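Local coordinates for protein polyketide synthase (Synechococcus sp., PDB 4GOX) that probably transfers a sulfonate group from PAPS to a polyketide intermediate, as the sulfotransferase domain of a hydrocarbon-forming olefin synthase, at residues Tyr132-Ile144 with Ile188-Thr202. Sequence-based numbering, arbitrary orientation.
Sequences YGSDRHILDHSEI and IWRTSNRNILDLGRT
G133, in the 3-10 turn leading into helix 136-145, meets S192 and N195 of helix 181-202 in a helix-helix contact on one face of the parallel five-stranded beta-sheet of the sulfotransferase fold, which is related to that of P-loop NTPases. The axes of 136-144 and 188-202 run in the same general direction, 28° apart and 9.9 Å at closest approach, and the tightest meeting is at the turn, where the CA atoms of S134 and S192 are 4.5 Å apart. Here the carbonyl of G133 faces the neighbouring helix: its O accepts from N195 ND2 at 2.9 Å, the oxygen lying in the plane of the N195 side-chain amide, with 158° at the hydrogen, while S192 CA adds a nearly straight CA-H...O contact to the same oxygen. With CG of N195 anti to its own carbonyl carbon (chi1 -69°), the amide reaches the turn, and its OD1 lies beside CB of R136. A leucine in place of N195 would probably leave the G133 carbonyl without its N-H donor and press a branched methyl end against the turn. Beneath, L139 CD1 lies 3.6 Å from N195 O and packs against I196 CG1; L139 and I196 both also touch L30 of strand 26-30, joining the helix pair to the strands below. R136 fits as a knob among N195, D198, L199 and T202, its guanidinium laid with one face over the backbone at D198 and L199. E143 lays its CG against L199 CD1, while its carboxylate turns to Y151 and R207. At the other end, one water bridges the two serines, 2.9 Å from S134 OG and 2.6 Å from S192 OG.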
ATOM      1  N   TYR A 132      -6.155   3.066   1.551  1.00 30.86           N
ATOM      2  CA  TYR A 132      -6.725   3.863   0.431  1.00 31.19           C
ATOM      3  C   TYR A 132      -7.913   3.139  -0.239  1.00 34.67           C
ATOM      4  O   TYR A 132      -8.907   3.786  -0.534  1.00 34.74           O
ATOM      5  CB  TYR A 132      -5.703   4.212  -0.671  1.00 30.51           C
ATOM      6  CG  TYR A 132      -4.519   5.112  -0.352  1.00 30.24           C
ATOM      7  CD1 TYR A 132      -4.475   5.866   0.822  1.00 31.55           C
ATOM      8  CD2 TYR A 132      -3.471   5.252  -1.253  1.00 30.95           C
ATOM      9  CE1 TYR A 132      -3.365   6.666   1.126  1.00 34.43           C
ATOM     10  CE2 TYR A 132      -2.362   6.052  -0.966  1.00 31.90           C
ATOM     11  CZ  TYR A 132      -2.313   6.757   0.223  1.00 37.69           C
ATOM     12  OH  TYR A 132      -1.226   7.566   0.453  1.00 39.97           O
ATOM     13  N   GLY A 133      -7.814   1.824  -0.426  1.00 31.39           N
ATOM     14  CA  GLY A 133      -8.878   1.018  -1.068  1.00 31.81           C
ATOM     15  C   GLY A 133     -10.173   0.853  -0.306  1.00 37.62           C
ATOM     16  O   GLY A 133     -11.177   0.432  -0.888  1.00 40.06           O
ATOM     17  N   SER A 134     -10.202   1.229   0.996  1.00 36.63           N
ATOM     18  CA  SER A 134     -11.427   1.151   1.818  1.00 39.60           C
ATOM     19  C   SER A 134     -12.515   2.134   1.389  1.00 42.94           C
ATOM     20  O   SER A 134     -13.667   1.984   1.773  1.00 43.69           O
ATOM     21  CB  SER A 134     -11.092   1.361   3.293  1.00 46.59           C
ATOM     22  OG  SER A 134     -10.316   0.257   3.738  1.00 58.41           O
ATOM     23  N   ASP A 135     -12.147   3.131   0.581  1.00 40.47           N
ATOM     24  CA  ASP A 135     -13.043   4.180   0.105  1.00 41.91           C
ATOM     25  C   ASP A 135     -12.682   4.489  -1.340  1.00 43.77           C
ATOM     26  O   ASP A 135     -11.613   5.040  -1.631  1.00 42.52           O
ATOM     27  CB  ASP A 135     -12.852   5.445   0.973  1.00 45.76           C
ATOM     28  CG  ASP A 135     -13.802   6.602   0.711  1.00 56.74           C
ATOM     29  OD1 ASP A 135     -14.591   6.526  -0.267  1.00 58.43           O
ATOM     30  OD2 ASP A 135     -13.783   7.563   1.500  1.00 62.57           O
ATOM     31  N   ARG A 136     -13.602   4.167  -2.222  1.00 39.98           N
ATOM     32  CA  ARG A 136     -13.548   4.383  -3.661  1.00 40.55           C
ATOM     33  C   ARG A 136     -13.232   5.846  -3.976  1.00 43.20           C
ATOM     34  O   ARG A 136     -12.522   6.120  -4.939  1.00 43.20           O
ATOM     35  CB  ARG A 136     -14.927   3.985  -4.294  1.00 43.53           C
ATOM     36  CG  ARG A 136     -14.905   3.930  -5.834  1.00 62.29           C
ATOM     37  CD  ARG A 136     -13.887   2.928  -6.427  1.00 79.19           C
ATOM     38  NE  ARG A 136     -13.274   3.421  -7.671  1.00 92.18           N
ATOM     39  CZ  ARG A 136     -13.791   3.266  -8.891  1.00104.52           C
ATOM     40  NH1 ARG A 136     -13.162   3.754  -9.953  1.00 95.17           N
ATOM     41  NH2 ARG A 136     -14.943   2.626  -9.058  1.00 78.49           N
ATOM     42  N   HIS A 137     -13.762   6.775  -3.163  1.00 40.16           N
ATOM     43  CA  HIS A 137     -13.521   8.202  -3.315  1.00 40.82           C
ATOM     44  C   HIS A 137     -12.032   8.542  -3.129  1.00 44.49           C
ATOM     45  O   HIS A 137     -11.498   9.320  -3.913  1.00 44.27           O
ATOM     46  CB  HIS A 137     -14.462   9.016  -2.403  1.00 43.51           C
ATOM     47  CG  HIS A 137     -14.338  10.490  -2.593  1.00 47.91           C
ATOM     48  ND1 HIS A 137     -14.779  11.103  -3.749  1.00 50.92           N
ATOM     49  CD2 HIS A 137     -13.792  11.426  -1.776  1.00 49.71           C
ATOM     50  CE1 HIS A 137     -14.472  12.387  -3.606  1.00 50.91           C
ATOM     51  NE2 HIS A 137     -13.904  12.629  -2.423  1.00 50.36           N
ATOM     52  N   ILE A 138     -11.330   7.870  -2.180  1.00 40.32           N
ATOM     53  CA  ILE A 138      -9.886   8.056  -1.976  1.00 38.26           C
ATOM     54  C   ILE A 138      -9.163   7.612  -3.263  1.00 40.96           C
ATOM     55  O   ILE A 138      -8.371   8.371  -3.806  1.00 39.50           O
ATOM     56  CB  ILE A 138      -9.348   7.270  -0.739  1.00 39.81           C
ATOM     57  CG1 ILE A 138      -9.963   7.810   0.587  1.00 42.01           C
ATOM     58  CG2 ILE A 138      -7.820   7.319  -0.707  1.00 37.60           C
ATOM     59  CD1 ILE A 138      -9.656   6.825   1.879  1.00 43.21           C
ATOM     60  N   LEU A 139      -9.480   6.400  -3.759  1.00 37.01           N
ATOM     61  CA  LEU A 139      -8.896   5.832  -4.975  1.00 36.42           C
ATOM     62  C   LEU A 139      -9.134   6.748  -6.177  1.00 42.45           C
ATOM     63  O   LEU A 139      -8.219   6.909  -6.984  1.00 42.39           O
ATOM     64  CB  LEU A 139      -9.515   4.445  -5.261  1.00 36.45           C
ATOM     65  CG  LEU A 139      -9.239   3.307  -4.246  1.00 39.02           C
ATOM     66  CD1 LEU A 139      -9.786   1.976  -4.775  1.00 37.92           C
ATOM     67  CD2 LEU A 139      -7.733   3.163  -3.942  1.00 37.74           C
ATOM     68  N   ASP A 140     -10.370   7.359  -6.297  1.00 38.92           N
ATOM     69  CA  ASP A 140     -10.711   8.307  -7.366  1.00 38.53           C
ATOM     70  C   ASP A 140      -9.733   9.494  -7.392  1.00 43.87           C
ATOM     71  O   ASP A 140      -9.512  10.075  -8.458  1.00 47.86           O
ATOM     72  CB  ASP A 140     -12.155   8.846  -7.193  1.00 40.59           C
ATOM     73  CG  ASP A 140     -13.245   7.820  -7.482  1.00 51.06           C
ATOM     74  OD1 ASP A 140     -12.942   6.785  -8.113  1.00 50.44           O
ATOM     75  OD2 ASP A 140     -14.394   8.050  -7.072  1.00 62.88           O
ATOM     76  N   HIS A 141      -9.164   9.873  -6.232  1.00 36.94           N
ATOM     77  CA  HIS A 141      -8.217  11.011  -6.171  1.00 37.40           C
ATOM     78  C   HIS A 141      -6.978  10.789  -7.047  1.00 43.29           C
ATOM     79  O   HIS A 141      -6.452  11.747  -7.619  1.00 44.53           O
ATOM     80  CB  HIS A 141      -7.777  11.270  -4.734  1.00 36.39           C
ATOM     81  CG  HIS A 141      -7.245  12.645  -4.472  1.00 40.33           C
ATOM     82  ND1 HIS A 141      -6.552  12.924  -3.315  1.00 41.25           N
ATOM     83  CD2 HIS A 141      -7.329  13.774  -5.216  1.00 43.25           C
ATOM     84  CE1 HIS A 141      -6.254  14.211  -3.376  1.00 42.36           C
ATOM     85  NE2 HIS A 141      -6.720  14.765  -4.498  1.00 43.87           N
ATOM     86  N   SER A 142      -6.538   9.528  -7.183  1.00 39.34           N
ATOM     87  CA  SER A 142      -5.344   9.195  -7.967  1.00 39.02           C
ATOM     88  C   SER A 142      -5.540   9.478  -9.454  1.00 44.37           C
ATOM     89  O   SER A 142      -4.696  10.129 -10.066  1.00 45.14           O
ATOM     90  CB  SER A 142      -4.924   7.751  -7.736  1.00 40.01           C
ATOM     91  OG  SER A 142      -3.811   7.447  -8.560  1.00 46.83           O
ATOM     92  N   GLU A 143      -6.659   9.026 -10.021  1.00 40.92           N
ATOM     93  CA  GLU A 143      -6.960   9.271 -11.424  1.00 43.28           C
ATOM     94  C   GLU A 143      -7.177  10.757 -11.710  1.00 50.97           C
ATOM     95  O   GLU A 143      -6.914  11.194 -12.834  1.00 52.60           O
ATOM     96  CB  GLU A 143      -8.119   8.389 -11.915  1.00 44.67           C
ATOM     97  CG  GLU A 143      -7.688   6.926 -12.026  1.00 49.32           C
ATOM     98  CD  GLU A 143      -6.575   6.680 -13.033  1.00 62.21           C
ATOM     99  OE1 GLU A 143      -6.795   6.953 -14.235  1.00 52.73           O
ATOM    100  OE2 GLU A 143      -5.477   6.241 -12.622  1.00 52.37           O
ATOM    101  N   ILE A 144      -7.585  11.541 -10.683  1.00 47.00           N
ATOM    102  CA  ILE A 144      -7.714  12.992 -10.794  1.00 49.46           C
ATOM    103  C   ILE A 144      -6.323  13.658 -10.832  1.00 53.94           C
ATOM    104  O   ILE A 144      -6.088  14.538 -11.656  1.00 57.14           O
ATOM    105  CB  ILE A 144      -8.668  13.559  -9.687  1.00 52.80           C
ATOM    106  CG1 ILE A 144     -10.144  13.424 -10.152  1.00 55.07           C
ATOM    107  CG2 ILE A 144      -8.358  15.029  -9.330  1.00 54.82           C
ATOM    108  CD1 ILE A 144     -11.184  13.318  -9.068  1.00 63.87           C
ATOM    109  N   ILE A 188     -14.135  -5.194   5.672  1.00 38.82           N
ATOM    110  CA  ILE A 188     -12.961  -4.452   5.235  1.00 38.43           C
ATOM    111  C   ILE A 188     -12.243  -5.169   4.086  1.00 39.53           C
ATOM    112  O   ILE A 188     -11.932  -4.522   3.093  1.00 37.91           O
ATOM    113  CB  ILE A 188     -12.010  -4.089   6.415  1.00 43.72           C
ATOM    114  CG1 ILE A 188     -12.698  -3.068   7.365  1.00 46.66           C
ATOM    115  CG2 ILE A 188     -10.704  -3.478   5.881  1.00 44.86           C
ATOM    116  CD1 ILE A 188     -11.889  -2.783   8.642  1.00 55.22           C
ATOM    117  N   TRP A 189     -12.062  -6.502   4.174  1.00 35.76           N
ATOM    118  CA  TRP A 189     -11.436  -7.254   3.083  1.00 34.22           C
ATOM    119  C   TRP A 189     -12.278  -7.133   1.804  1.00 36.42           C
ATOM    120  O   TRP A 189     -11.754  -6.901   0.706  1.00 33.39           O
ATOM    121  CB  TRP A 189     -11.321  -8.748   3.466  1.00 33.78           C
ATOM    122  CG  TRP A 189     -10.640  -9.563   2.408  1.00 32.81           C
ATOM    123  CD1 TRP A 189      -9.300  -9.757   2.253  1.00 34.71           C
ATOM    124  CD2 TRP A 189     -11.275 -10.256   1.335  1.00 32.83           C
ATOM    125  NE1 TRP A 189      -9.064 -10.568   1.164  1.00 33.60           N
ATOM    126  CE2 TRP A 189     -10.258 -10.904   0.591  1.00 34.99           C
ATOM    127  CE3 TRP A 189     -12.624 -10.466   0.969  1.00 34.25           C
ATOM    128  CZ2 TRP A 189     -10.534 -11.652  -0.556  1.00 33.51           C
ATOM    129  CZ3 TRP A 189     -12.894 -11.207  -0.169  1.00 36.00           C
ATOM    130  CH2 TRP A 189     -11.860 -11.802  -0.906  1.00 36.65           C
ATOM    131  N   ARG A 190     -13.590  -7.307   1.955  1.00 34.46           N
ATOM    132  CA  ARG A 190     -14.509  -7.281   0.835  1.00 34.82           C
ATOM    133  C   ARG A 190     -14.568  -5.877   0.218  1.00 39.31           C
ATOM    134  O   ARG A 190     -14.401  -5.739  -0.990  1.00 37.70           O
ATOM    135  CB  ARG A 190     -15.892  -7.768   1.287  1.00 34.92           C
ATOM    136  CG  ARG A 190     -16.925  -7.890   0.167  1.00 37.40           C
ATOM    137  CD  ARG A 190     -18.275  -8.311   0.693  1.00 40.67           C
ATOM    138  NE  ARG A 190     -18.841  -7.312   1.597  1.00 39.67           N
ATOM    139  CZ  ARG A 190     -19.099  -7.527   2.879  1.00 51.25           C
ATOM    140  NH1 ARG A 190     -18.892  -8.725   3.413  1.00 41.62           N
ATOM    141  NH2 ARG A 190     -19.581  -6.555   3.635  1.00 39.23           N
ATOM    142  N   THR A 191     -14.808  -4.848   1.044  1.00 38.94           N
ATOM    143  CA  THR A 191     -14.904  -3.453   0.598  1.00 39.36           C
ATOM    144  C   THR A 191     -13.655  -3.034  -0.185  1.00 39.21           C
ATOM    145  O   THR A 191     -13.778  -2.558  -1.314  1.00 36.05           O
ATOM    146  CB  THR A 191     -15.173  -2.534   1.798  1.00 47.06           C
ATOM    147  OG1 THR A 191     -16.369  -2.994   2.440  1.00 49.07           O
ATOM    148  CG2 THR A 191     -15.272  -1.055   1.405  1.00 41.59           C
ATOM    149  N   SER A 192     -12.467  -3.240   0.413  1.00 35.66           N
ATOM    150  CA  SER A 192     -11.185  -2.877  -0.204  1.00 35.01           C
ATOM    151  C   SER A 192     -10.978  -3.589  -1.521  1.00 36.23           C
ATOM    152  O   SER A 192     -10.671  -2.944  -2.519  1.00 35.83           O
ATOM    153  CB  SER A 192     -10.008  -3.210   0.717  1.00 36.55           C
ATOM    154  OG  SER A 192     -10.136  -2.409   1.869  1.00 52.81           O
ATOM    155  N   ASN A 193     -11.097  -4.919  -1.501  1.00 31.49           N
ATOM    156  CA  ASN A 193     -10.857  -5.717  -2.675  1.00 31.95           C
ATOM    157  C   ASN A 193     -11.792  -5.397  -3.793  1.00 36.50           C
ATOM    158  O   ASN A 193     -11.333  -5.279  -4.923  1.00 36.03           O
ATOM    159  CB  ASN A 193     -10.747  -7.199  -2.341  1.00 34.08           C
ATOM    160  CG  ASN A 193      -9.416  -7.481  -1.693  1.00 44.64           C
ATOM    161  OD1 ASN A 193      -8.377  -7.164  -2.254  1.00 32.52           O
ATOM    162  ND2 ASN A 193      -9.407  -7.925  -0.441  1.00 34.78           N
ATOM    163  N   ARG A 194     -13.068  -5.138  -3.484  1.00 33.40           N
ATOM    164  CA  ARG A 194     -14.025  -4.760  -4.521  1.00 35.05           C
ATOM    165  C   ARG A 194     -13.674  -3.369  -5.121  1.00 38.53           C
ATOM    166  O   ARG A 194     -13.620  -3.235  -6.348  1.00 38.02           O
ATOM    167  CB  ARG A 194     -15.458  -4.805  -3.977  1.00 36.43           C
ATOM    168  CG  ARG A 194     -16.523  -4.214  -4.906  1.00 42.31           C
ATOM    169  CD  ARG A 194     -16.867  -5.226  -5.965  1.00 50.80           C
ATOM    170  NE  ARG A 194     -17.364  -6.467  -5.368  1.00 43.22           N
ATOM    171  CZ  ARG A 194     -17.418  -7.635  -5.999  1.00 61.45           C
ATOM    172  NH1 ARG A 194     -16.989  -7.742  -7.250  1.00 48.64           N
ATOM    173  NH2 ARG A 194     -17.880  -8.712  -5.373  1.00 46.17           N
ATOM    174  N   ASN A 195     -13.374  -2.372  -4.262  1.00 35.54           N
ATOM    175  CA  ASN A 195     -13.009  -1.017  -4.710  1.00 34.87           C
ATOM    176  C   ASN A 195     -11.766  -1.018  -5.604  1.00 36.46           C
ATOM    177  O   ASN A 195     -11.786  -0.387  -6.658  1.00 35.76           O
ATOM    178  CB  ASN A 195     -12.825  -0.064  -3.533  1.00 34.01           C
ATOM    179  CG  ASN A 195     -14.087   0.276  -2.794  1.00 43.09           C
ATOM    180  OD1 ASN A 195     -15.157   0.255  -3.347  1.00 38.92           O
ATOM    181  ND2 ASN A 195     -13.991   0.662  -1.542  1.00 39.43           N
ATOM    182  N   ILE A 196     -10.717  -1.760  -5.212  1.00 34.43           N
ATOM    183  CA  ILE A 196      -9.462  -1.831  -5.978  1.00 34.20           C
ATOM    184  C   ILE A 196      -9.678  -2.534  -7.314  1.00 39.57           C
ATOM    185  O   ILE A 196      -9.208  -2.049  -8.348  1.00 39.92           O
ATOM    186  CB  ILE A 196      -8.259  -2.406  -5.183  1.00 35.31           C
ATOM    187  CG1 ILE A 196      -8.057  -1.659  -3.845  1.00 34.15           C
ATOM    188  CG2 ILE A 196      -6.979  -2.314  -6.031  1.00 32.26           C
ATOM    189  CD1 ILE A 196      -7.320  -2.513  -2.822  1.00 29.22           C
ATOM    190  N   LEU A 197     -10.427  -3.660  -7.290  1.00 36.84           N
ATOM    191  CA  LEU A 197     -10.840  -4.378  -8.493  1.00 37.42           C
ATOM    192  C   LEU A 197     -11.591  -3.416  -9.450  1.00 39.52           C
ATOM    193  O   LEU A 197     -11.252  -3.365 -10.639  1.00 39.19           O
ATOM    194  CB  LEU A 197     -11.743  -5.566  -8.121  1.00 38.23           C
ATOM    195  CG  LEU A 197     -12.198  -6.435  -9.280  1.00 44.74           C
ATOM    196  CD1 LEU A 197     -11.028  -7.213  -9.854  1.00 44.75           C
ATOM    197  CD2 LEU A 197     -13.361  -7.361  -8.857  1.00 46.52           C
ATOM    198  N   ASP A 198     -12.600  -2.658  -8.932  1.00 35.50           N
ATOM    199  CA  ASP A 198     -13.356  -1.690  -9.735  1.00 38.47           C
ATOM    200  C   ASP A 198     -12.434  -0.622 -10.340  1.00 43.60           C
ATOM    201  O   ASP A 198     -12.586  -0.311 -11.518  1.00 45.06           O
ATOM    202  CB  ASP A 198     -14.477  -1.018  -8.925  1.00 40.96           C
ATOM    203  CG  ASP A 198     -15.654  -1.940  -8.606  1.00 51.70           C
ATOM    204  OD1 ASP A 198     -15.657  -3.105  -9.096  1.00 53.56           O
ATOM    205  OD2 ASP A 198     -16.531  -1.529  -7.806  1.00 48.88           O
ATOM    206  N   LEU A 199     -11.443  -0.113  -9.560  1.00 38.58           N
ATOM    207  CA  LEU A 199     -10.454   0.842 -10.079  1.00 39.25           C
ATOM    208  C   LEU A 199      -9.677   0.213 -11.244  1.00 42.52           C
ATOM    209  O   LEU A 199      -9.575   0.815 -12.315  1.00 44.31           O
ATOM    210  CB  LEU A 199      -9.488   1.318  -8.977  1.00 37.91           C
ATOM    211  CG  LEU A 199      -8.272   2.150  -9.428  1.00 42.66           C
ATOM    212  CD1 LEU A 199      -8.694   3.468  -9.998  1.00 44.14           C
ATOM    213  CD2 LEU A 199      -7.279   2.331  -8.288  1.00 42.01           C
ATOM    214  N   GLY A 200      -9.162  -0.994 -11.021  1.00 37.10           N
ATOM    215  CA  GLY A 200      -8.436  -1.769 -12.021  1.00 37.39           C
ATOM    216  C   GLY A 200      -9.175  -1.945 -13.325  1.00 46.33           C
ATOM    217  O   GLY A 200      -8.567  -1.843 -14.389  1.00 47.23           O
ATOM    218  N   ARG A 201     -10.503  -2.151 -13.258  1.00 46.33           N
ATOM    219  CA  ARG A 201     -11.329  -2.279 -14.459  1.00 50.08           C
ATOM    220  C   ARG A 201     -11.398  -0.980 -15.258  1.00 54.93           C
ATOM    221  O   ARG A 201     -11.445  -1.046 -16.489  1.00 57.41           O
ATOM    222  CB  ARG A 201     -12.750  -2.760 -14.130  1.00 54.15           C
ATOM    223  CG  ARG A 201     -12.832  -4.247 -13.837  1.00 75.96           C
ATOM    224  CD  ARG A 201     -14.230  -4.795 -14.057  1.00 96.78           C
ATOM    225  NE  ARG A 201     -14.310  -6.204 -13.658  1.00115.92           N
ATOM    226  CZ  ARG A 201     -14.761  -6.632 -12.481  1.00130.30           C
ATOM    227  NH1 ARG A 201     -15.201  -5.766 -11.575  1.00115.31           N
ATOM    228  NH2 ARG A 201     -14.792  -7.929 -12.208  1.00117.79           N
ATOM    229  N   THR A 202     -11.414   0.189 -14.574  1.00 49.67           N
ATOM    230  CA  THR A 202     -11.483   1.498 -15.241  1.00 51.94           C
ATOM    231  C   THR A 202     -10.176   1.835 -15.958  1.00 58.08           C
ATOM    232  O   THR A 202     -10.209   2.489 -16.992  1.00 62.03           O
ATOM    233  CB  THR A 202     -11.918   2.626 -14.294  1.00 59.11           C
ATOM    234  OG1 THR A 202     -10.892   2.843 -13.332  1.00 59.62           O
ATOM    235  CG2 THR A 202     -13.255   2.356 -13.610  1.00 53.78           C
TER
HETATM  236  O   HOH W   1      -8.059  -0.830   2.196  1.00 43.17           O